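Local coordinates for protein branched-chain alpha-ketoacid decarboxylase (Lactococcus lactis, PDB 2VBF) that probably decarboxylates branched-chain and aromatic alpha-keto acids to aldehydes, using thiamine diphosphate and a magnesium ion, at residues S374-V386 / E546-L558. Residues are numbered along the deposited sequence; the frame is centred on the assembly and turned at random.
Sequences SAPLSQDRLWQAV and ELVLEKEDAPKLL
Q379, L549 and D380 bury the largest areas in this contact, in which the start of helix 379-389 settles on the loop joining strand 542-548 to the C-terminal helix 556-568. Q379 N donates to D553 OD2 (2.7 Å) on the syn side of the carboxylate, 26° out of its plane, while water 3 links D553 OD1 to D380 N. The Q379 side chain, bent at chi2 (-85°), runs alongside the ring of P555, with OE1 3.6 Å from P555 CD; both residues lie against T402, which binds thiamine diphosphate. W383 NE1 holds that same OE1 nearly along the C=O axis, and water 2 ties Q379 NE2 to E550 O and D553 O, so both ends of the amide are fixed. L549 crosses Q379 at about a right angle and lays CD2 3.6 Å from Q379 N; its CG lies 4.2 Å from L377 CB. The next residue, D380, accepts K556 N at OD1 (3.0 Å) through its syn lone pair, and K556 NZ forms a salt bridge with D380 OD2 (2.8 Å) from above the carboxylate plane. Each helix thus has a first-turn NH bound by an aspartate of the other segment, charges that should suit the positive ends of both helix dipoles.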
loop_
_atom_site.group_PDB
_atom_site.type_symbol
_atom_site.label_atom_id
_atom_site.label_comp_id
_atom_site.label_asym_id
_atom_site.label_seq_id
_atom_site.Cartn_x
_atom_site.Cartn_y
_atom_site.Cartn_z
ATOM N N SER A 374 -7.637 37.603 -17.457
ATOM C CA SER A 374 -8.247 36.504 -18.191
ATOM C C SER A 374 -7.214 35.483 -18.673
ATOM O O SER A 374 -7.570 34.539 -19.374
ATOM C CB SER A 374 -9.048 37.045 -19.385
ATOM O OG SER A 374 -8.188 37.582 -20.377
ATOM N N ALA A 375 -5.944 35.667 -18.303
ATOM C CA ALA A 375 -4.876 34.798 -18.765
ATOM C C ALA A 375 -5.091 33.370 -18.275
ATOM O O ALA A 375 -5.641 33.162 -17.194
ATOM C CB ALA A 375 -3.523 35.307 -18.293
ATOM N N PRO A 376 -4.656 32.385 -19.072
ATOM C CA PRO A 376 -4.680 31.010 -18.569
ATOM C C PRO A 376 -3.815 30.894 -17.320
ATOM O O PRO A 376 -2.809 31.588 -17.200
ATOM C CB PRO A 376 -4.072 30.199 -19.718
ATOM C CG PRO A 376 -4.207 31.062 -20.934
ATOM C CD PRO A 376 -4.101 32.464 -20.434
ATOM N N LEU A 377 -4.210 30.016 -16.409
ATOM C CA LEU A 377 -3.461 29.800 -15.174
ATOM C C LEU A 377 -2.032 29.358 -15.435
ATOM O O LEU A 377 -1.784 28.480 -16.257
ATOM C CB LEU A 377 -4.131 28.726 -14.323
ATOM C CG LEU A 377 -5.015 29.161 -13.175
ATOM C CD1 LEU A 377 -5.520 27.887 -12.473
ATOM C CD2 LEU A 377 -4.286 30.073 -12.186
ATOM N N SER A 378 -1.106 29.978 -14.713
ATOM C CA SER A 378 0.292 29.578 -14.712
ATOM C C SER A 378 0.689 29.277 -13.270
ATOM O O SER A 378 0.069 29.785 -12.319
ATOM C CB SER A 378 1.177 30.685 -15.282
ATOM O OG SER A 378 1.171 31.822 -14.436
ATOM N N GLN A 379 1.730 28.469 -13.115
ATOM C CA GLN A 379 2.159 28.033 -11.788
ATOM C C GLN A 379 2.540 29.202 -10.881
ATOM O O GLN A 379 2.022 29.322 -9.783
ATOM C CB GLN A 379 3.322 27.045 -11.894
ATOM C CG GLN A 379 2.915 25.669 -12.384
ATOM C CD GLN A 379 2.415 24.754 -11.281
ATOM O OE1 GLN A 379 2.523 25.083 -10.093
ATOM N NE2 GLN A 379 1.867 23.601 -11.665
ATOM N N ASP A 380 3.427 30.069 -11.342
ATOM C CA ASP A 380 3.879 31.186 -10.501
ATOM C C ASP A 380 2.725 32.087 -10.042
ATOM O O ASP A 380 2.648 32.454 -8.866
ATOM C CB ASP A 380 4.966 31.991 -11.212
ATOM C CG ASP A 380 6.269 31.218 -11.342
ATOM O OD1 ASP A 380 6.555 30.354 -10.477
ATOM O OD2 ASP A 380 7.010 31.465 -12.313
ATOM N N ARG A 381 1.816 32.413 -10.961
ATOM C CA ARG A 381 0.631 33.205 -10.626
ATOM C C ARG A 381 -0.335 32.468 -9.702
ATOM O O ARG A 381 -0.961 33.083 -8.837
ATOM C CB ARG A 381 -0.096 33.653 -11.904
ATOM C CG ARG A 381 0.734 34.590 -12.776
ATOM C CD ARG A 381 0.745 36.017 -12.230
ATOM N NE ARG A 381 -0.572 36.639 -12.338
ATOM C CZ ARG A 381 -0.873 37.846 -11.876
ATOM N NH1 ARG A 381 0.040 38.572 -11.247
ATOM N NH2 ARG A 381 -2.101 38.317 -12.031
ATOM N N LEU A 382 -0.466 31.150 -9.890
ATOM C CA LEU A 382 -1.309 30.340 -9.027
ATOM C C LEU A 382 -0.909 30.518 -7.565
ATOM O O LEU A 382 -1.770 30.758 -6.713
ATOM C CB LEU A 382 -1.235 28.853 -9.406
ATOM C CG LEU A 382 -1.913 27.853 -8.462
ATOM C CD1 LEU A 382 -3.401 28.123 -8.268
ATOM C CD2 LEU A 382 -1.724 26.417 -8.962
ATOM N N TRP A 383 0.387 30.398 -7.270
ATOM C CA TRP A 383 0.819 30.423 -5.856
ATOM C C TRP A 383 0.744 31.841 -5.285
ATOM O O TRP A 383 0.493 32.005 -4.099
ATOM C CB TRP A 383 2.184 29.748 -5.652
ATOM C CG TRP A 383 2.131 28.373 -6.216
ATOM C CD1 TRP A 383 2.812 27.915 -7.294
ATOM C CD2 TRP A 383 1.245 27.318 -5.818
ATOM N NE1 TRP A 383 2.442 26.621 -7.573
ATOM C CE2 TRP A 383 1.481 26.231 -6.684
ATOM C CE3 TRP A 383 0.285 27.179 -4.805
ATOM C CZ2 TRP A 383 0.801 25.022 -6.566
ATOM C CZ3 TRP A 383 -0.395 25.969 -4.688
ATOM C CH2 TRP A 383 -0.128 24.907 -5.564
ATOM N N GLN A 384 0.936 32.848 -6.140
ATOM C CA GLN A 384 0.710 34.251 -5.748
ATOM C C GLN A 384 -0.749 34.439 -5.340
ATOM O O GLN A 384 -1.053 35.061 -4.313
ATOM C CB GLN A 384 1.062 35.193 -6.905
ATOM C CG GLN A 384 1.112 36.677 -6.522
ATOM C CD GLN A 384 1.159 37.598 -7.724
ATOM O OE1 GLN A 384 1.433 37.168 -8.841
ATOM N NE2 GLN A 384 0.871 38.877 -7.501
ATOM N N ALA A 385 -1.657 33.886 -6.141
ATOM C CA ALA A 385 -3.084 33.933 -5.855
ATOM C C ALA A 385 -3.445 33.223 -4.549
ATOM O O ALA A 385 -4.202 33.758 -3.743
ATOM C CB ALA A 385 -3.878 33.345 -7.013
ATOM N N VAL A 386 -2.901 32.020 -4.341
ATOM C CA VAL A 386 -3.170 31.268 -3.110
ATOM C C VAL A 386 -2.662 32.040 -1.882
ATOM O O VAL A 386 -3.362 32.118 -0.870
ATOM C CB VAL A 386 -2.574 29.833 -3.145
ATOM C CG1 VAL A 386 -2.725 29.164 -1.789
ATOM C CG2 VAL A 386 -3.249 28.992 -4.227
ATOM N N GLU A 546 -10.831 21.186 -10.219
ATOM C CA GLU A 546 -9.825 20.737 -11.169
ATOM C C GLU A 546 -9.168 21.960 -11.808
ATOM O O GLU A 546 -9.827 22.723 -12.523
ATOM C CB GLU A 546 -10.452 19.821 -12.227
ATOM C CG GLU A 546 -9.456 19.354 -13.296
ATOM C CD GLU A 546 -10.069 18.435 -14.328
ATOM O OE1 GLU A 546 -11.235 18.014 -14.153
ATOM O OE2 GLU A 546 -9.356 18.123 -15.309
ATOM N N LEU A 547 -7.879 22.153 -11.526
ATOM C CA LEU A 547 -7.083 23.222 -12.144
ATOM C C LEU A 547 -6.370 22.659 -13.356
ATOM O O LEU A 547 -5.699 21.628 -13.258
ATOM C CB LEU A 547 -6.043 23.775 -11.165
ATOM C CG LEU A 547 -6.564 24.274 -9.815
ATOM C CD1 LEU A 547 -5.396 24.753 -8.959
ATOM C CD2 LEU A 547 -7.610 25.391 -9.996
ATOM N N VAL A 548 -6.500 23.331 -14.502
ATOM C CA VAL A 548 -5.781 22.911 -15.697
ATOM C C VAL A 548 -4.540 23.785 -15.899
ATOM O O VAL A 548 -4.628 25.016 -15.983
ATOM C CB VAL A 548 -6.681 22.926 -16.962
ATOM C CG1 VAL A 548 -5.889 22.422 -18.165
ATOM C CG2 VAL A 548 -7.920 22.066 -16.737
ATOM N N LEU A 549 -3.382 23.136 -15.960
ATOM C CA LEU A 549 -2.111 23.805 -16.179
ATOM C C LEU A 549 -1.270 23.010 -17.172
ATOM O O LEU A 549 -1.496 21.814 -17.369
ATOM C CB LEU A 549 -1.364 23.985 -14.853
ATOM C CG LEU A 549 -1.921 25.133 -13.992
ATOM C CD1 LEU A 549 -2.871 24.611 -12.917
ATOM C CD2 LEU A 549 -0.810 25.979 -13.391
ATOM N N GLU A 550 -0.314 23.679 -17.812
ATOM C CA GLU A 550 0.505 23.037 -18.837
ATOM C C GLU A 550 1.531 22.100 -18.212
ATOM O O GLU A 550 2.084 22.386 -17.154
ATOM C CB GLU A 550 1.212 24.080 -19.707
ATOM C CG GLU A 550 0.268 25.022 -20.448
ATOM C CD GLU A 550 -0.625 24.307 -21.449
ATOM O OE1 GLU A 550 -0.181 23.302 -22.048
ATOM O OE2 GLU A 550 -1.779 24.754 -21.646
ATOM N N LYS A 551 1.787 20.977 -18.873
ATOM C CA LYS A 551 2.748 20.002 -18.358
ATOM C C LYS A 551 4.170 20.562 -18.232
ATOM O O LYS A 551 4.938 20.129 -17.371
ATOM C CB LYS A 551 2.741 18.739 -19.223
ATOM C CG LYS A 551 3.323 18.866 -20.602
ATOM C CD LYS A 551 3.360 17.505 -21.310
ATOM C CE LYS A 551 1.959 16.946 -21.495
ATOM N NZ LYS A 551 1.947 15.679 -22.251
ATOM N N GLU A 552 4.505 21.535 -19.083
ATOM C CA GLU A 552 5.841 22.144 -19.108
ATOM C C GLU A 552 6.021 23.222 -18.044
ATOM O O GLU A 552 7.133 23.703 -17.826
ATOM C CB GLU A 552 6.119 22.777 -20.472
ATOM C CG GLU A 552 6.049 21.799 -21.637
ATOM C CD GLU A 552 4.659 21.637 -22.239
ATOM O OE1 GLU A 552 3.680 22.253 -21.752
ATOM O OE2 GLU A 552 4.556 20.876 -23.220
ATOM N N ASP A 553 4.927 23.601 -17.393
ATOM C CA ASP A 553 4.932 24.701 -16.430
ATOM C C ASP A 553 5.281 24.202 -15.026
ATOM O O ASP A 553 4.638 23.301 -14.498
ATOM C CB ASP A 553 3.561 25.367 -16.438
ATOM C CG ASP A 553 3.505 26.658 -15.632
ATOM O OD1 ASP A 553 4.555 27.205 -15.242
ATOM O OD2 ASP A 553 2.368 27.111 -15.390
ATOM N N ALA A 554 6.310 24.794 -14.440
ATOM C CA ALA A 554 6.717 24.483 -13.069
ATOM C C ALA A 554 7.017 25.783 -12.319
ATOM O O ALA A 554 7.539 26.724 -12.917
ATOM C CB ALA A 554 7.940 23.604 -13.084
ATOM N N PRO A 555 6.699 25.836 -11.016
ATOM C CA PRO A 555 7.000 27.034 -10.238
ATOM C C PRO A 555 8.505 27.275 -10.184
ATOM O O PRO A 555 9.285 26.326 -10.258
ATOM C CB PRO A 555 6.438 26.709 -8.850
ATOM C CG PRO A 555 6.428 25.242 -8.788
ATOM C CD PRO A 555 6.106 24.781 -10.177
ATOM N N LYS A 556 8.906 28.540 -10.082
ATOM C CA LYS A 556 10.328 28.903 -10.108
ATOM C C LYS A 556 11.196 28.036 -9.199
ATOM O O LYS A 556 12.274 27.607 -9.605
ATOM C CB LYS A 556 10.511 30.387 -9.760
ATOM C CG LYS A 556 10.078 31.308 -10.885
ATOM C CD LYS A 556 10.321 32.781 -10.582
ATOM C CE LYS A 556 10.022 33.654 -11.808
ATOM N NZ LYS A 556 8.561 33.797 -12.082
ATOM N N LEU A 557 10.729 27.754 -7.987
ATOM C CA LEU A 557 11.529 26.957 -7.046
ATOM C C LEU A 557 11.816 25.564 -7.619
ATOM O O LEU A 557 12.934 25.062 -7.484
ATOM C CB LEU A 557 10.851 26.839 -5.670
ATOM C CG LEU A 557 11.643 26.097 -4.576
ATOM C CD1 LEU A 557 13.021 26.721 -4.398
ATOM C CD2 LEU A 557 10.891 26.089 -3.245
ATOM N N LEU A 558 10.817 24.954 -8.258
ATOM C CA LEU A 558 10.963 23.596 -8.796
ATOM C C LEU A 558 11.822 23.581 -10.056
ATOM O O LEU A 558 12.547 22.618 -10.308
ATOM C CB LEU A 558 9.597 22.950 -9.076
ATOM C CG LEU A 558 9.594 21.551 -9.705
ATOM C CD1 LEU A 558 10.488 20.594 -8.917
ATOM C CD2 LEU A 558 8.182 21.009 -9.790
HETATM O O HOH W 1 0.339 26.429 -17.158
HETATM O O HOH W 2 2.175 22.399 -14.386
HETATM O O HOH W 3 4.589 29.720 -14.010
HETATM O O HOH W 4 8.219 29.285 -13.355
#